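Side-chain contacts in probable thiol peroxidase (Aquifex aeolicus, PDB 2YZH), which probably reduces hydrogen peroxide and organic hydroperoxides with electrons from thioredoxin, as an atypical 2-Cys peroxiredoxin of the Tpx subfamily: residues V55-L58 with D59-V62; R112-D115 with M116-Y119. All coordinates share one frame; numbering follows the deposited sequence.

Interaction 1. Residues V55-L58 with D59-V62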
ATOM      1  N   VAL D  55       4.443   1.673  18.494  1.00 13.18           N
ATOM      2  CA  VAL D  55       4.554   3.085  18.818  1.00 13.75           C
ATOM      3  C   VAL D  55       4.515   3.918  17.541  1.00 14.32           C
ATOM      4  O   VAL D  55       4.856   3.443  16.456  1.00 13.87           O
ATOM      5  CB  VAL D  55       5.876   3.416  19.589  1.00 12.98           C
ATOM      6  CG1 VAL D  55       5.974   2.569  20.853  1.00 11.90           C
ATOM      7  CG2 VAL D  55       7.093   3.185  18.693  1.00 13.96           C
ATOM      8  N   PRO D  56       4.074   5.174  17.656  1.00 14.33           N
ATOM      9  CA  PRO D  56       3.994   6.084  16.514  1.00 13.92           C
ATOM     10  C   PRO D  56       5.369   6.326  15.886  1.00 15.22           C
ATOM     11  O   PRO D  56       5.535   6.208  14.677  1.00 12.56           O
ATOM     12  CB  PRO D  56       3.408   7.351  17.131  1.00 14.92           C
ATOM     13  CG  PRO D  56       2.509   6.811  18.186  1.00 14.03           C
ATOM     14  CD  PRO D  56       3.352   5.722  18.818  1.00 15.42           C
ATOM     15  N   SER D  57       6.357   6.665  16.709  1.00 16.26           N
ATOM     16  CA  SER D  57       7.699   6.920  16.193  1.00 17.61           C
ATOM     17  C   SER D  57       8.749   7.043  17.285  1.00 19.90           C
ATOM     18  O   SER D  57       8.568   7.779  18.258  1.00 20.78           O
ATOM     19  CB  SER D  57       7.715   8.203  15.366  1.00 17.06           C
ATOM     20  OG  SER D  57       9.037   8.517  14.949  1.00 18.53           O
ATOM     21  N   LEU D  58       9.853   6.328  17.108  1.00 20.17           N
ATOM     22  CA  LEU D  58      10.941   6.371  18.073  1.00 20.89           C
ATOM     23  C   LEU D  58      11.615   7.741  18.081  1.00 22.63           C
ATOM     24  O   LEU D  58      12.478   8.007  18.916  1.00 24.84           O
ATOM     25  CB  LEU D  58      11.969   5.282  17.756  1.00 19.66           C
ATOM     26  CG  LEU D  58      11.472   3.840  17.896  1.00 21.26           C
ATOM     27  CD1 LEU D  58      12.545   2.874  17.417  1.00 22.97           C
ATOM     28  CD2 LEU D  58      11.115   3.559  19.350  1.00 21.17           C
ATOM     29  N   ASP D  59      11.231   8.611  17.151  1.00 22.34           N
ATOM     30  CA  ASP D  59      11.812   9.949  17.095  1.00 22.72           C
ATOM     31  C   ASP D  59      10.984  10.989  17.847  1.00 23.89           C
ATOM     32  O   ASP D  59      11.119  12.192  17.616  1.00 25.01           O
ATOM     33  CB  ASP D  59      12.014  10.395  15.646  1.00 22.71           C
ATOM     34  CG  ASP D  59      13.302   9.858  15.052  1.00 25.59           C
ATOM     35  OD1 ASP D  59      14.308   9.789  15.791  1.00 25.55           O
ATOM     36  OD2 ASP D  59      13.319   9.520  13.850  1.00 25.85           O
ATOM     37  N   THR D  60      10.117  10.514  18.736  1.00 23.87           N
ATOM     38  CA  THR D  60       9.297  11.398  19.556  1.00 24.62           C
ATOM     39  C   THR D  60       9.614  11.046  21.007  1.00 25.19           C
ATOM     40  O   THR D  60       9.852   9.880  21.333  1.00 25.24           O
ATOM     41  CB  THR D  60       7.784  11.214  19.279  1.00 24.44           C
ATOM     42  OG1 THR D  60       7.381   9.886  19.627  1.00 26.27           O
ATOM     43  CG2 THR D  60       7.482  11.464  17.810  1.00 24.96           C
ATOM     44  N   PRO D  61       9.631  12.052  21.898  1.00 25.11           N
ATOM     45  CA  PRO D  61       9.928  11.878  23.324  1.00 25.20           C
ATOM     46  C   PRO D  61       9.179  10.757  24.042  1.00 23.78           C
ATOM     47  O   PRO D  61       9.789   9.953  24.745  1.00 25.71           O
ATOM     48  CB  PRO D  61       9.600  13.251  23.912  1.00 25.57           C
ATOM     49  CG  PRO D  61       9.933  14.172  22.792  1.00 26.18           C
ATOM     50  CD  PRO D  61       9.313  13.461  21.609  1.00 24.94           C
ATOM     51  N   VAL D  62       7.863  10.702  23.873  1.00 23.11           N
ATOM     52  CA  VAL D  62       7.065   9.679  24.539  1.00 23.64           C
ATOM     53  C   VAL D  62       7.452   8.256  24.141  1.00 23.26           C
ATOM     54  O   VAL D  62       7.595   7.383  24.997  1.00 22.38           O
ATOM     55  CB  VAL D  62       5.559   9.883  24.271  1.00 24.61           C
ATOM     56  CG1 VAL D  62       4.751   8.759  24.910  1.00 25.25           C
ATOM     57  CG2 VAL D  62       5.122  11.230  24.834  1.00 25.87           C
TER

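Interaction 2. Residues R112-D115 with M116-Y119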
ATOM      1  N   ARG D 112       7.801  -1.553   5.214  1.00 10.11           N
ATOM      2  CA  ARG D 112       7.721  -2.293   3.967  1.00 11.29           C
ATOM      3  C   ARG D 112       6.384  -2.904   3.594  1.00 12.36           C
ATOM      4  O   ARG D 112       5.947  -2.770   2.451  1.00 11.50           O
ATOM      5  CB  ARG D 112       8.821  -3.359   3.938  1.00 12.21           C
ATOM      6  CG  ARG D 112       8.943  -4.110   2.622  1.00 10.68           C
ATOM      7  CD  ARG D 112      10.262  -4.875   2.586  1.00 12.77           C
ATOM      8  NE  ARG D 112      11.386  -3.978   2.324  1.00 11.32           N
ATOM      9  CZ  ARG D 112      12.651  -4.257   2.627  1.00 13.04           C
ATOM     10  NH1 ARG D 112      12.956  -5.411   3.212  1.00 11.57           N
ATOM     11  NH2 ARG D 112      13.612  -3.388   2.337  1.00 10.07           N
ATOM     12  N   TYR D 113       5.723  -3.548   4.548  1.00 11.71           N
ATOM     13  CA  TYR D 113       4.453  -4.201   4.265  1.00 11.71           C
ATOM     14  C   TYR D 113       3.294  -3.683   5.105  1.00 11.99           C
ATOM     15  O   TYR D 113       2.134  -3.991   4.828  1.00 11.24           O
ATOM     16  CB  TYR D 113       4.605  -5.701   4.488  1.00 10.93           C
ATOM     17  CG  TYR D 113       5.640  -6.347   3.599  1.00 10.70           C
ATOM     18  CD1 TYR D 113       5.441  -6.445   2.220  1.00 12.71           C
ATOM     19  CD2 TYR D 113       6.811  -6.882   4.135  1.00 12.08           C
ATOM     20  CE1 TYR D 113       6.389  -7.070   1.395  1.00 11.94           C
ATOM     21  CE2 TYR D 113       7.758  -7.503   3.324  1.00 10.95           C
ATOM     22  CZ  TYR D 113       7.540  -7.594   1.961  1.00 13.32           C
ATOM     23  OH  TYR D 113       8.477  -8.215   1.165  1.00 15.48           O
ATOM     24  N   ARG D 114       3.617  -2.898   6.126  1.00 10.58           N
ATOM     25  CA  ARG D 114       2.612  -2.347   7.029  1.00 12.63           C
ATOM     26  C   ARG D 114       1.694  -3.465   7.502  1.00 12.25           C
ATOM     27  O   ARG D 114       0.464  -3.332   7.504  1.00 12.97           O
ATOM     28  CB  ARG D 114       1.796  -1.246   6.339  1.00 13.39           C
ATOM     29  CG  ARG D 114       1.043  -0.358   7.326  1.00 16.20           C
ATOM     30  CD  ARG D 114       0.434   0.874   6.655  1.00 19.32           C
ATOM     31  NE  ARG D 114      -0.679   0.530   5.772  1.00 18.73           N
ATOM     32  CZ  ARG D 114      -1.375   1.422   5.073  1.00 22.94           C
ATOM     33  NH1 ARG D 114      -1.068   2.711   5.152  1.00 22.79           N
ATOM     34  NH2 ARG D 114      -2.385   1.031   4.306  1.00 21.39           N
ATOM     35  N   ASP D 115       2.301  -4.573   7.913  1.00 10.14           N
ATOM     36  CA  ASP D 115       1.538  -5.721   8.387  1.00  9.41           C
ATOM     37  C   ASP D 115       0.829  -5.466   9.709  1.00  9.33           C
ATOM     38  O   ASP D 115      -0.125  -6.163  10.033  1.00  9.87           O
ATOM     39  CB  ASP D 115       2.442  -6.951   8.543  1.00 10.70           C
ATOM     40  CG  ASP D 115       2.666  -7.678   7.227  1.00 12.87           C
ATOM     41  OD1 ASP D 115       1.706  -7.770   6.434  1.00  9.94           O
ATOM     42  OD2 ASP D 115       3.789  -8.169   6.995  1.00 13.11           O
ATOM     43  N   MET D 116       1.278  -4.475  10.478  1.00  9.68           N
ATOM     44  CA  MET D 116       0.624  -4.228  11.754  1.00 10.94           C
ATOM     45  C   MET D 116      -0.819  -3.753  11.588  1.00 11.30           C
ATOM     46  O   MET D 116      -1.550  -3.627  12.569  1.00 10.54           O
ATOM     47  CB  MET D 116       1.440  -3.251  12.610  1.00 11.42           C
ATOM     48  CG  MET D 116       2.780  -3.837  13.067  1.00  9.42           C
ATOM     49  SD  MET D 116       2.645  -5.530  13.757  1.00 13.77           S
ATOM     50  CE  MET D 116       1.869  -5.217  15.360  1.00 12.84           C
ATOM     51  N   GLU D 117      -1.230  -3.485  10.350  1.00 10.68           N
ATOM     52  CA  GLU D 117      -2.618  -3.098  10.103  1.00 10.34           C
ATOM     53  C   GLU D 117      -3.458  -4.303  10.531  1.00 12.21           C
ATOM     54  O   GLU D 117      -4.619  -4.166  10.940  1.00 10.45           O
ATOM     55  CB  GLU D 117      -2.868  -2.839   8.608  1.00 12.67           C
ATOM     56  CG  GLU D 117      -4.327  -2.481   8.294  1.00 13.42           C
ATOM     57  CD  GLU D 117      -4.626  -2.399   6.804  1.00 18.23           C
ATOM     58  OE1 GLU D 117      -3.744  -1.958   6.037  1.00 19.28           O
ATOM     59  OE2 GLU D 117      -5.754  -2.761   6.400  1.00 20.01           O
ATOM     60  N   LYS D 118      -2.861  -5.490  10.434  1.00  8.99           N
ATOM     61  CA  LYS D 118      -3.556  -6.725  10.788  1.00 10.18           C
ATOM     62  C   LYS D 118      -3.814  -6.847  12.286  1.00 10.83           C
ATOM     63  O   LYS D 118      -4.550  -7.734  12.722  1.00 10.77           O
ATOM     64  CB  LYS D 118      -2.764  -7.941  10.287  1.00 10.93           C
ATOM     65  CG  LYS D 118      -2.714  -8.030   8.763  1.00 11.01           C
ATOM     66  CD  LYS D 118      -1.667  -9.022   8.289  1.00 11.23           C
ATOM     67  CE  LYS D 118      -1.582  -9.019   6.768  1.00 12.00           C
ATOM     68  NZ  LYS D 118      -0.378  -9.747   6.284  1.00  9.68           N
ATOM     69  N   TYR D 119      -3.213  -5.953  13.065  1.00  9.55           N
ATOM     70  CA  TYR D 119      -3.394  -5.955  14.509  1.00 10.97           C
ATOM     71  C   TYR D 119      -4.378  -4.876  14.946  1.00 12.43           C
ATOM     72  O   TYR D 119      -4.606  -4.678  16.141  1.00 12.37           O
ATOM     73  CB  TYR D 119      -2.050  -5.762  15.225  1.00  9.34           C
ATOM     74  CG  TYR D 119      -1.243  -7.041  15.377  1.00 11.60           C
ATOM     75  CD1 TYR D 119      -0.613  -7.632  14.285  1.00 10.74           C
ATOM     76  CD2 TYR D 119      -1.123  -7.665  16.621  1.00 12.18           C
ATOM     77  CE1 TYR D 119       0.120  -8.815  14.426  1.00 12.18           C
ATOM     78  CE2 TYR D 119      -0.396  -8.845  16.771  1.00 13.73           C
ATOM     79  CZ  TYR D 119       0.222  -9.414  15.671  1.00 11.88           C
ATOM     80  OH  TYR D 119       0.932 -10.587  15.823  1.00 13.82           O
TER
HETATM   81  O   HOH W   1      -1.429  -2.310   5.499  1.00 19.71           O
HETATM   82  O   HOH W   2      -4.378  -1.212   3.628  1.00 32.01           O

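Interaction 1. Residues V55-L58 with D59-V62
Thr60 closes a type I beta turn on Ser57, and three hydrogen bonds show how backbone and side chain share the work. Two of them converge on the carbonyl oxygen of Ser57. Thr60 N reaches Ser57 O at 3.2 Å. Thr60 OG1 donates to Ser57 O at 2.8 Å and lies in the carbonyl plane; it gets there because its chi1 of 63° sets the hydroxyl between its own backbone N and carbonyl carbon. An alanine here removes the hydroxyl, and Ser57 O would probably lose the shorter of its two bonds from Thr60, leaving the turn less firmly held. In the third bond the backbone of the later segment gives to a side chain, Asp59 N to Ser57 OG (3.1 Å, nearly straight at 160°), which makes an ST turn; the same OG also bonds Asp88.

Nonpolar touching is slight: Thr60 CG2 comes to 4.1 Å from Ser57 CB. Asp59 OD1 forms a salt bridge with Arg95 of the second subunit, whose Phe91 packs on Ser57 and Thr60.

With Thr60 at the N-cap of helix 61-73, this is the peroxiredoxin active-site loop: Pro56, Thr60 and the predicted peroxidatic Cys63 have the spacing of the PxxxTxxC signature.

Interaction 2. Residues R112-D115 with M116-Y119
Asp115 and Lys118 run side by side, pointing the same way, and join in a salt bridge of 2.9 Å between Asp115 OD1 and Lys118 NZ. The pairing spans three residues along a 3-10 turn, whose own bond links Lys118 N to Asp115 O at 2.8 Å. Beyond CG the lysine chain is extended, passing Asp115 O with its CB and CG before its ammonium meets OD1 from above the carboxylate plane. Both charges have further partners across a subunit boundary: Asp115 OD2 and Lys118 NZ bridge to Lys118 and Asp115 of the third subunit.

One residue earlier, Arg114 and Glu117 repeat the spacing more loosely. Their direct salt bridge, Arg114 NH2 to Glu117 OE1, is long at 3.7 Å, with the guanidinium and carboxylate planes 66° apart. Two waters at the guanidinium edge fill in: one accepts from Arg114 NE and donates to Arg114 O, while the second accepts from Arg114 NH2 and donates to Glu117 OE1. Glu117 OE2 turns to Lys129 of the fourth subunit.

Further out, Asp110 holds the start of the turn, its carboxylate taking the amides of Asp115 and Met116, while Val31 N binds Asp115 OD2. Met116, bent at chi2 (-47°) and again at chi3, brings its CE over one face of the Tyr119 ring, 3.5 Å above the plane and offset toward the rim.

Overall arrangement
The two contacts illustrate how one thioredoxin-fold chain places short local turns in quite different surroundings. Interaction 1 follows strand 49-54 directly and leads into the helix of the predicted sulfenic-acid cysteine, the nearest side-chain atoms of Thr60 and Cys63 being about 3 Å apart. Interaction 2 comes later, between strands 106-109 and 135-139, away from the annotated sites. Interactions 1 and 2 are about 18 Å apart between centres and about 8 Å apart between nearest atoms, with no touch. Strand 49-54 relates them nonetheless: it runs into residues 55-58, and its Ile52 and Thr54 pack against Met116. Both meet the second subunit, while residues 112-119 also reach the third and fourth.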